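Local coordinates for protein transcriptional regulator, Crp/Fnr family (Eubacterium rectale ATCC 33656, PDB 3DV8) that probably regulates transcription as a Crp/Fnr-family protein, pairing a cyclic nucleotide-binding-like sensor domain with a helix-turn-helix domain expected to bind DNA, at residues Gln18-Gln29 / Trp104-Ile114; Arg191-Val199 / Leu209-Leu217. All coordinates share one frame; numbering follows the deposited sequence.

Interaction 1. Residues Gln18-Gln29 / Trp104-Ile114; sequences QKKLISDNLITQ and WIIPAEIYKGI
Ile27 and Ile105 face each other as an antiparallel hydrogen-bonded pair in the cupin-type beta roll of the cyclic nucleotide-binding domain, where strand 27-31 lies at one margin of its sheet against strand 101-107. Two backbone bonds make the pair: Ile27 N gives to Ile105 O at 3.2 Å, and Ile105 N to Ile27 O at 2.9 Å, both donors lying in the carbonyl plane. Ile27 and Ile105 send their side chains to one face of the sheet; Thr28 and Trp104, the neighbouring non-hydrogen-bonded pair, occupy the other. There Leu26 adds an off-centre CH-pi contact, its CD1 4.2 Å from the centroid of the five-membered ring of Trp104.

Apolar packing joins helical segments 18-23 and 108-114, whose short axes run nearly antiparallel (168°). Leu21 rests its CG against CG2 of Ile110, while Ile114 meets Ile22 at about a right angle, CD1 of Ile114 lying 3.6 Å from CG1 of Ile22. With CG1 of Ile22 beside the backbone N (chi1 -64°), the other branch, CG2, turns to Ile106 on the strand, so one residue bridges helix and sheet. An alanine at Ile22 would lack both branches and would probably leave Ile106 and the end of Ile114 without this partner. On the strand side, CG1 of Ile106 also takes CD2 of Leu26 at 4.0 Å.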
loop_
_atom_site.group_PDB
_atom_site.type_symbol
_atom_site.label_atom_id
_atom_site.label_comp_id
_atom_site.label_asym_id
_atom_site.label_seq_id
_atom_site.Cartn_x
_atom_site.Cartn_y
_atom_site.Cartn_z
ATOM N N GLN A 18 -31.616 5.679 -2.014
ATOM C CA GLN A 18 -30.330 4.947 -2.132
ATOM C C GLN A 18 -30.499 3.435 -1.963
ATOM O O GLN A 18 -29.897 2.659 -2.712
ATOM C CB GLN A 18 -29.319 5.459 -1.100
ATOM C CG GLN A 18 -28.819 6.876 -1.384
ATOM C CD GLN A 18 -28.194 7.558 -0.185
ATOM O OE1 GLN A 18 -28.409 7.171 0.964
ATOM N NE2 GLN A 18 -27.417 8.599 -0.451
ATOM N N LYS A 19 -31.286 3.037 -0.957
ATOM C CA LYS A 19 -31.632 1.624 -0.701
ATOM C C LYS A 19 -32.310 0.975 -1.908
ATOM O O LYS A 19 -32.016 -0.169 -2.233
ATOM C CB LYS A 19 -32.565 1.470 0.521
ATOM C CG LYS A 19 -31.898 1.541 1.889
ATOM C CD LYS A 19 -32.964 1.573 2.986
ATOM C CE LYS A 19 -32.367 1.515 4.379
ATOM N NZ LYS A 19 -33.404 1.687 5.430
ATOM N N LYS A 20 -33.210 1.716 -2.561
ATOM C CA LYS A 20 -33.952 1.210 -3.719
ATOM C C LYS A 20 -33.080 1.076 -4.977
ATOM O O LYS A 20 -33.211 0.085 -5.715
ATOM C CB LYS A 20 -35.142 2.112 -4.045
ATOM C CG LYS A 20 -36.223 1.374 -4.781
ATOM C CD LYS A 20 -37.034 2.251 -5.693
ATOM C CE LYS A 20 -38.206 1.453 -6.218
ATOM N NZ LYS A 20 -38.627 1.943 -7.499
ATOM N N LEU A 21 -32.221 2.074 -5.220
ATOM C CA LEU A 21 -31.344 2.089 -6.399
ATOM C C LEU A 21 -30.350 0.930 -6.385
ATOM O O LEU A 21 -30.104 0.326 -7.428
ATOM C CB LEU A 21 -30.596 3.424 -6.524
ATOM C CG LEU A 21 -29.820 3.690 -7.823
ATOM C CD1 LEU A 21 -30.747 3.739 -9.023
ATOM C CD2 LEU A 21 -29.054 4.996 -7.713
ATOM N N ILE A 22 -29.798 0.627 -5.209
ATOM C CA ILE A 22 -28.860 -0.491 -5.033
ATOM C C ILE A 22 -29.605 -1.828 -5.121
ATOM O O ILE A 22 -29.181 -2.720 -5.856
ATOM C CB ILE A 22 -28.088 -0.404 -3.684
ATOM C CG1 ILE A 22 -27.192 0.844 -3.647
ATOM C CG2 ILE A 22 -27.234 -1.655 -3.465
ATOM C CD1 ILE A 22 -26.550 1.094 -2.307
ATOM N N SER A 23 -30.698 -1.946 -4.364
ATOM C CA SER A 23 -31.528 -3.156 -4.314
ATOM C C SER A 23 -32.031 -3.599 -5.689
ATOM O O SER A 23 -31.925 -4.769 -6.037
ATOM C CB SER A 23 -32.716 -2.947 -3.364
ATOM O OG SER A 23 -33.534 -4.094 -3.264
ATOM N N ASP A 24 -32.554 -2.661 -6.470
ATOM C CA ASP A 24 -33.078 -2.969 -7.814
ATOM C C ASP A 24 -32.015 -3.214 -8.885
ATOM O O ASP A 24 -32.354 -3.713 -9.959
ATOM C CB ASP A 24 -34.035 -1.870 -8.270
ATOM C CG ASP A 24 -35.308 -1.794 -7.424
ATOM O OD1 ASP A 24 -35.570 -2.710 -6.617
ATOM O OD2 ASP A 24 -36.068 -0.811 -7.576
ATOM N N ASN A 25 -30.759 -2.855 -8.606
ATOM C CA ASN A 25 -29.631 -3.096 -9.517
ATOM C C ASN A 25 -28.571 -4.095 -9.001
ATOM O O ASN A 25 -27.494 -4.199 -9.592
ATOM C CB ASN A 25 -29.005 -1.761 -9.914
ATOM C CG ASN A 25 -29.956 -0.895 -10.724
ATOM O OD1 ASN A 25 -30.321 0.203 -10.306
ATOM N ND2 ASN A 25 -30.377 -1.397 -11.879
ATOM N N LEU A 26 -28.876 -4.829 -7.919
ATOM C CA LEU A 26 -27.999 -5.895 -7.429
ATOM C C LEU A 26 -27.963 -7.033 -8.447
ATOM O O LEU A 26 -29.015 -7.490 -8.888
ATOM C CB LEU A 26 -28.464 -6.505 -6.091
ATOM C CG LEU A 26 -28.097 -5.894 -4.747
ATOM C CD1 LEU A 26 -28.565 -6.861 -3.655
ATOM C CD2 LEU A 26 -26.594 -5.648 -4.626
ATOM N N ILE A 27 -26.752 -7.469 -8.796
ATOM C CA ILE A 27 -26.534 -8.599 -9.691
ATOM C C ILE A 27 -26.040 -9.722 -8.786
ATOM O O ILE A 27 -25.031 -9.547 -8.112
ATOM C CB ILE A 27 -25.463 -8.307 -10.776
ATOM C CG1 ILE A 27 -25.782 -7.031 -11.563
ATOM C CG2 ILE A 27 -25.354 -9.496 -11.733
ATOM C CD1 ILE A 27 -24.691 -6.624 -12.538
ATOM N N THR A 28 -26.777 -10.832 -8.729
ATOM C CA THR A 28 -26.367 -12.031 -7.977
ATOM C C THR A 28 -25.506 -12.868 -8.922
ATOM O O THR A 28 -25.819 -12.985 -10.115
ATOM C CB THR A 28 -27.582 -12.860 -7.497
ATOM O OG1 THR A 28 -28.345 -12.079 -6.569
ATOM C CG2 THR A 28 -27.137 -14.170 -6.818
ATOM N N GLN A 29 -24.443 -13.465 -8.389
ATOM C CA GLN A 29 -23.489 -14.222 -9.204
ATOM C C GLN A 29 -22.788 -15.303 -8.397
ATOM O O GLN A 29 -22.233 -15.001 -7.343
ATOM C CB GLN A 29 -22.442 -13.241 -9.741
ATOM C CG GLN A 29 -21.433 -13.802 -10.741
ATOM C CD GLN A 29 -20.353 -12.798 -11.156
ATOM O OE1 GLN A 29 -19.930 -12.780 -12.310
ATOM N NE2 GLN A 29 -19.894 -11.974 -10.219
ATOM N N TRP A 104 -22.662 -10.558 -4.558
ATOM C CA TRP A 104 -23.602 -9.544 -5.010
ATOM C C TRP A 104 -22.690 -8.477 -5.604
ATOM O O TRP A 104 -21.609 -8.215 -5.050
ATOM C CB TRP A 104 -24.394 -8.907 -3.879
ATOM C CG TRP A 104 -25.454 -9.738 -3.318
ATOM C CD1 TRP A 104 -26.600 -10.111 -3.935
ATOM C CD2 TRP A 104 -25.518 -10.254 -1.989
ATOM N NE1 TRP A 104 -27.372 -10.859 -3.083
ATOM C CE2 TRP A 104 -26.732 -10.961 -1.877
ATOM C CE3 TRP A 104 -24.658 -10.197 -0.878
ATOM C CZ2 TRP A 104 -27.118 -11.616 -0.693
ATOM C CZ3 TRP A 104 -25.039 -10.853 0.305
ATOM C CH2 TRP A 104 -26.261 -11.551 0.383
ATOM N N ILE A 105 -23.112 -7.884 -6.721
ATOM C CA ILE A 105 -22.378 -6.796 -7.361
ATOM C C ILE A 105 -23.258 -5.535 -7.368
ATOM O O ILE A 105 -24.409 -5.587 -7.796
ATOM C CB ILE A 105 -21.953 -7.125 -8.807
ATOM C CG1 ILE A 105 -21.310 -8.522 -8.902
ATOM C CG2 ILE A 105 -20.996 -6.033 -9.326
ATOM C CD1 ILE A 105 -20.788 -8.865 -10.293
ATOM N N ILE A 106 -22.729 -4.434 -6.837
ATOM C CA ILE A 106 -23.374 -3.126 -6.901
ATOM C C ILE A 106 -22.656 -2.490 -8.095
ATOM O O ILE A 106 -21.451 -2.264 -7.997
ATOM C CB ILE A 106 -23.138 -2.266 -5.632
ATOM C CG1 ILE A 106 -23.660 -2.972 -4.378
ATOM C CG2 ILE A 106 -23.811 -0.889 -5.788
ATOM C CD1 ILE A 106 -23.337 -2.226 -3.100
ATOM N N PRO A 107 -23.354 -2.245 -9.235
ATOM C CA PRO A 107 -22.715 -1.601 -10.406
ATOM C C PRO A 107 -21.947 -0.310 -10.064
ATOM O O PRO A 107 -22.418 0.469 -9.230
ATOM C CB PRO A 107 -23.904 -1.308 -11.334
ATOM C CG PRO A 107 -24.865 -2.385 -11.030
ATOM C CD PRO A 107 -24.761 -2.579 -9.533
ATOM N N ALA A 108 -20.779 -0.129 -10.692
ATOM C CA ALA A 108 -19.874 1.000 -10.427
ATOM C C ALA A 108 -20.512 2.367 -10.642
ATOM O O ALA A 108 -20.394 3.234 -9.778
ATOM C CB ALA A 108 -18.605 0.874 -11.249
ATOM N N GLU A 109 -21.193 2.549 -11.776
ATOM C CA GLU A 109 -21.885 3.826 -12.095
ATOM C C GLU A 109 -22.902 4.234 -11.015
ATOM O O GLU A 109 -22.986 5.408 -10.654
ATOM C CB GLU A 109 -22.535 3.837 -13.508
ATOM C CG GLU A 109 -23.721 2.863 -13.817
ATOM C CD GLU A 109 -23.306 1.437 -14.223
ATOM O OE1 GLU A 109 -22.302 0.895 -13.682
ATOM O OE2 GLU A 109 -24.008 0.851 -15.087
ATOM N N ILE A 110 -23.627 3.240 -10.499
ATOM C CA ILE A 110 -24.621 3.407 -9.435
ATOM C C ILE A 110 -23.972 3.772 -8.111
ATOM O O ILE A 110 -24.418 4.712 -7.444
ATOM C CB ILE A 110 -25.476 2.126 -9.272
ATOM C CG1 ILE A 110 -26.427 2.016 -10.463
ATOM C CG2 ILE A 110 -26.276 2.131 -7.969
ATOM C CD1 ILE A 110 -27.040 0.693 -10.596
ATOM N N TYR A 111 -22.935 3.025 -7.736
ATOM C CA TYR A 111 -22.212 3.272 -6.481
ATOM C C TYR A 111 -21.513 4.650 -6.511
ATOM O O TYR A 111 -21.615 5.405 -5.538
ATOM C CB TYR A 111 -21.236 2.128 -6.158
ATOM C CG TYR A 111 -20.715 2.199 -4.742
ATOM C CD1 TYR A 111 -21.421 1.626 -3.676
ATOM C CD2 TYR A 111 -19.539 2.860 -4.463
ATOM C CE1 TYR A 111 -20.942 1.703 -2.354
ATOM C CE2 TYR A 111 -19.044 2.958 -3.148
ATOM C CZ TYR A 111 -19.750 2.376 -2.097
ATOM O OH TYR A 111 -19.266 2.465 -0.812
ATOM N N LYS A 112 -20.858 4.959 -7.640
ATOM C CA LYS A 112 -20.203 6.265 -7.909
ATOM C C LYS A 112 -21.177 7.438 -7.747
ATOM O O LYS A 112 -20.824 8.446 -7.137
ATOM C CB LYS A 112 -19.617 6.295 -9.333
ATOM C CG LYS A 112 -18.717 7.488 -9.652
ATOM C CD LYS A 112 -18.381 7.516 -11.125
ATOM C CE LYS A 112 -17.427 8.644 -11.438
ATOM N NZ LYS A 112 -17.366 8.887 -12.908
ATOM N N GLY A 113 -22.385 7.288 -8.305
ATOM C CA GLY A 113 -23.459 8.291 -8.227
ATOM C C GLY A 113 -23.896 8.608 -6.804
ATOM O O GLY A 113 -24.003 9.774 -6.452
ATOM N N ILE A 114 -24.141 7.564 -6.005
ATOM C CA ILE A 114 -24.512 7.675 -4.575
ATOM C C ILE A 114 -23.379 8.326 -3.757
ATOM O O ILE A 114 -23.624 9.137 -2.860
ATOM C CB ILE A 114 -24.863 6.270 -3.963
ATOM C CG1 ILE A 114 -26.160 5.714 -4.574
ATOM C CG2 ILE A 114 -25.029 6.334 -2.437
ATOM C CD1 ILE A 114 -26.507 4.305 -4.141
#

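Interaction 2. Residues Arg191-Val199 / Leu209-Leu217; sequences RYFQVEGLV and LDSKRLETL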
loop_
_atom_site.group_PDB
_atom_site.type_symbol
_atom_site.label_atom_id
_atom_site.label_comp_id
_atom_site.label_asym_id
_atom_site.label_seq_id
_atom_site.Cartn_x
_atom_site.Cartn_y
_atom_site.Cartn_z
ATOM N N ARG A 191 11.350 -28.599 1.843
ATOM C CA ARG A 191 12.251 -29.742 2.122
ATOM C C ARG A 191 13.142 -29.510 3.354
ATOM O O ARG A 191 13.449 -30.461 4.078
ATOM C CB ARG A 191 13.061 -30.111 0.885
ATOM C CG ARG A 191 12.184 -30.749 -0.180
ATOM C CD ARG A 191 12.926 -30.901 -1.478
ATOM N NE ARG A 191 12.181 -31.696 -2.451
ATOM C CZ ARG A 191 12.576 -31.933 -3.706
ATOM N NH1 ARG A 191 13.730 -31.441 -4.187
ATOM N NH2 ARG A 191 11.800 -32.676 -4.503
ATOM N N TYR A 192 13.546 -28.255 3.575
ATOM C CA TYR A 192 14.254 -27.847 4.807
ATOM C C TYR A 192 13.318 -28.008 6.026
ATOM O O TYR A 192 13.749 -28.473 7.083
ATOM C CB TYR A 192 14.795 -26.406 4.686
ATOM C CG TYR A 192 15.189 -25.760 5.995
ATOM C CD1 TYR A 192 16.296 -26.215 6.726
ATOM C CD2 TYR A 192 14.453 -24.684 6.513
ATOM C CE1 TYR A 192 16.652 -25.610 7.961
ATOM C CE2 TYR A 192 14.799 -24.076 7.734
ATOM C CZ TYR A 192 15.892 -24.544 8.448
ATOM O OH TYR A 192 16.208 -23.939 9.632
ATOM N N PHE A 193 12.053 -27.609 5.855
ATOM C CA PHE A 193 10.993 -27.767 6.873
ATOM C C PHE A 193 10.740 -29.251 7.180
ATOM O O PHE A 193 10.564 -29.613 8.350
ATOM C CB PHE A 193 9.681 -27.085 6.417
ATOM C CG PHE A 193 9.631 -25.576 6.627
ATOM C CD1 PHE A 193 10.785 -24.766 6.601
ATOM C CD2 PHE A 193 8.381 -24.948 6.759
ATOM C CE1 PHE A 193 10.690 -23.376 6.775
ATOM C CE2 PHE A 193 8.277 -23.556 6.929
ATOM C CZ PHE A 193 9.431 -22.776 6.938
ATOM N N GLN A 194 10.732 -30.089 6.132
ATOM C CA GLN A 194 10.551 -31.550 6.294
ATOM C C GLN A 194 11.736 -32.188 7.025
ATOM O O GLN A 194 11.528 -33.039 7.898
ATOM C CB GLN A 194 10.304 -32.273 4.960
ATOM C CG GLN A 194 9.850 -33.751 5.131
ATOM C CD GLN A 194 9.524 -34.468 3.834
ATOM O OE1 GLN A 194 8.599 -35.267 3.784
ATOM N NE2 GLN A 194 10.282 -34.192 2.785
ATOM N N VAL A 195 12.956 -31.788 6.657
ATOM C CA VAL A 195 14.177 -32.225 7.350
ATOM C C VAL A 195 14.142 -31.789 8.836
ATOM O O VAL A 195 14.528 -32.561 9.710
ATOM C CB VAL A 195 15.455 -31.742 6.602
ATOM C CG1 VAL A 195 16.708 -31.883 7.456
ATOM C CG2 VAL A 195 15.594 -32.513 5.296
ATOM N N GLU A 196 13.630 -30.586 9.111
ATOM C CA GLU A 196 13.446 -30.084 10.492
ATOM C C GLU A 196 12.173 -30.602 11.215
ATOM O O GLU A 196 11.896 -30.169 12.330
ATOM C CB GLU A 196 13.479 -28.539 10.502
ATOM C CG GLU A 196 14.833 -27.943 10.100
ATOM C CD GLU A 196 15.940 -28.257 11.100
ATOM O OE1 GLU A 196 15.764 -27.950 12.299
ATOM O OE2 GLU A 196 16.987 -28.805 10.683
ATOM N N GLY A 197 11.405 -31.510 10.605
ATOM C CA GLY A 197 10.189 -32.052 11.222
ATOM C C GLY A 197 8.979 -31.128 11.361
ATOM O O GLY A 197 8.040 -31.460 12.086
ATOM N N LEU A 198 8.978 -29.991 10.673
ATOM C CA LEU A 198 7.857 -29.043 10.742
ATOM C C LEU A 198 6.665 -29.483 9.887
ATOM O O LEU A 198 5.506 -29.247 10.262
ATOM C CB LEU A 198 8.307 -27.647 10.307
ATOM C CG LEU A 198 9.467 -27.023 11.102
ATOM C CD1 LEU A 198 9.805 -25.656 10.516
ATOM C CD2 LEU A 198 9.156 -26.908 12.593
ATOM N N VAL A 199 6.961 -30.084 8.730
ATOM C CA VAL A 199 5.949 -30.563 7.776
ATOM C C VAL A 199 6.323 -31.921 7.197
ATOM O O VAL A 199 7.468 -32.352 7.326
ATOM C CB VAL A 199 5.783 -29.581 6.576
ATOM C CG1 VAL A 199 5.391 -28.204 7.058
ATOM C CG2 VAL A 199 7.070 -29.491 5.748
ATOM N N LEU A 209 3.164 -30.838 10.587
ATOM C CA LEU A 209 3.476 -31.763 11.679
ATOM C C LEU A 209 3.600 -31.039 13.021
ATOM O O LEU A 209 3.067 -31.528 14.017
ATOM C CB LEU A 209 4.744 -32.574 11.377
ATOM C CG LEU A 209 4.706 -33.530 10.182
ATOM C CD1 LEU A 209 6.069 -34.162 10.010
ATOM C CD2 LEU A 209 3.642 -34.604 10.326
ATOM N N ASP A 210 4.300 -29.898 13.055
ATOM C CA ASP A 210 4.464 -29.116 14.293
ATOM C C ASP A 210 3.991 -27.667 14.082
ATOM O O ASP A 210 4.744 -26.784 13.640
ATOM C CB ASP A 210 5.902 -29.209 14.823
ATOM C CG ASP A 210 6.000 -28.916 16.327
ATOM O OD1 ASP A 210 5.283 -28.030 16.852
ATOM O OD2 ASP A 210 6.808 -29.591 16.996
ATOM N N SER A 211 2.715 -27.461 14.405
ATOM C CA SER A 211 2.065 -26.161 14.321
ATOM C C SER A 211 2.611 -25.168 15.380
ATOM O O SER A 211 2.682 -23.966 15.113
ATOM C CB SER A 211 0.550 -26.325 14.463
ATOM O OG SER A 211 -0.108 -25.118 14.145
ATOM N N LYS A 212 2.974 -25.676 16.565
ATOM C CA LYS A 212 3.578 -24.864 17.636
ATOM C C LYS A 212 4.941 -24.308 17.189
ATOM O O LYS A 212 5.185 -23.109 17.333
ATOM C CB LYS A 212 3.712 -25.666 18.940
ATOM N N ARG A 213 5.799 -25.166 16.621
ATOM C CA ARG A 213 7.128 -24.736 16.107
ATOM C C ARG A 213 7.079 -23.820 14.885
ATOM O O ARG A 213 7.942 -22.952 14.756
ATOM C CB ARG A 213 8.038 -25.918 15.790
ATOM C CG ARG A 213 8.624 -26.588 17.001
ATOM C CD ARG A 213 9.406 -27.813 16.579
ATOM N NE ARG A 213 10.566 -27.505 15.745
ATOM C CZ ARG A 213 11.338 -28.413 15.141
ATOM N NH1 ARG A 213 11.094 -29.721 15.255
ATOM N NH2 ARG A 213 12.370 -28.002 14.405
ATOM N N LEU A 214 6.125 -24.040 13.974
ATOM C CA LEU A 214 5.939 -23.130 12.822
ATOM C C LEU A 214 5.562 -21.733 13.307
ATOM O O LEU A 214 6.019 -20.743 12.735
ATOM C CB LEU A 214 4.873 -23.625 11.826
ATOM C CG LEU A 214 5.235 -24.757 10.870
ATOM C CD1 LEU A 214 4.006 -25.144 10.095
ATOM C CD2 LEU A 214 6.358 -24.359 9.915
ATOM N N GLU A 215 4.728 -21.665 14.348
ATOM C CA GLU A 215 4.338 -20.385 14.933
ATOM C C GLU A 215 5.526 -19.649 15.563
ATOM O O GLU A 215 5.575 -18.430 15.483
ATOM C CB GLU A 215 3.174 -20.518 15.919
ATOM C CG GLU A 215 2.646 -19.150 16.361
ATOM C CD GLU A 215 1.203 -19.172 16.781
ATOM O OE1 GLU A 215 0.848 -20.020 17.627
ATOM O OE2 GLU A 215 0.431 -18.324 16.269
ATOM N N THR A 216 6.485 -20.374 16.150
ATOM C CA THR A 216 7.694 -19.730 16.693
ATOM C C THR A 216 8.634 -19.192 15.573
ATOM O O THR A 216 9.372 -18.242 15.832
ATOM C CB THR A 216 8.412 -20.586 17.774
ATOM O OG1 THR A 216 8.803 -21.841 17.227
ATOM C CG2 THR A 216 7.487 -20.816 18.964
ATOM N N LEU A 217 8.596 -19.767 14.356
ATOM C CA LEU A 217 9.320 -19.183 13.181
ATOM C C LEU A 217 8.667 -17.866 12.790
ATOM O O LEU A 217 9.338 -16.851 12.738
ATOM C CB LEU A 217 9.340 -20.085 11.935
ATOM C CG LEU A 217 10.579 -20.899 11.620
ATOM C CD1 LEU A 217 10.303 -21.744 10.378
ATOM C CD2 LEU A 217 11.762 -19.968 11.392
#
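The guanidinium group of Arg213 has CD2 of Leu198 over one face, 3.4 Å above its plane and offset toward the rim, while OE1 of Glu196 lies at its edge. The carboxylate and guanidinium planes are 86° apart, and the salt bridge is a long one, 4.0 Å from OE1 of Glu196 to NH2 of Arg213. A bend at chi3 (64°) carries the arginine head back across the leucine. Leu198 also serves the second flat group: its CD1 lies over one face of the Phe193 ring, offset toward the rim, with Tyr192 CD2 at the ring's edge. Leu214 and Leu217 approach this ring obliquely, CD2 of Leu214 reaching 3.6 Å from CE2 of Phe193.

The backbone fixes how the two helix ends meet. Gly197, with positive phi, closes helix 183-195 in a Schellman motif, and Leu198 O then accepts from both Leu209 N (2.8 Å) and Asp210 N (3.1 Å), the donors arriving from the same face of its plane. Asp210 is the N-cap of helix 211-219, its OD1 accepting from Arg213 N at 2.9 Å.

This contact brackets the beta hairpin, or wing, of the Crp-like winged helix-turn-helix domain. Its chemistry implies a division of labour: two bonds on one carbonyl set the backbone spacing, Leu198, Leu214 and Phe193 pack together on the inner side with Leu217 beside them, and the long ion pair probably adds only modest electrostatic attraction.

The two contacts stand on opposite sides of the chain's centre, their own centres 47 Å apart and their nearest atoms about 31 Å apart, so neither touches the other. Interaction 1 belongs to the sensor-like domain, interaction 2 to the helix-turn-helix domain, and the long helix 119-145 runs between these domains in sequence. Residues 104-114 lead almost directly into that helix, and Tyr111 and Ile114 both touch Val121 on it. At the far end, Leu217 packs on Ala153 of helix 148-163. Together they illustrate the modular Crp/Fnr plan, in which separately packed domains are joined by a helix; as in other Crp/Fnr proteins, that helix probably helps to couple them.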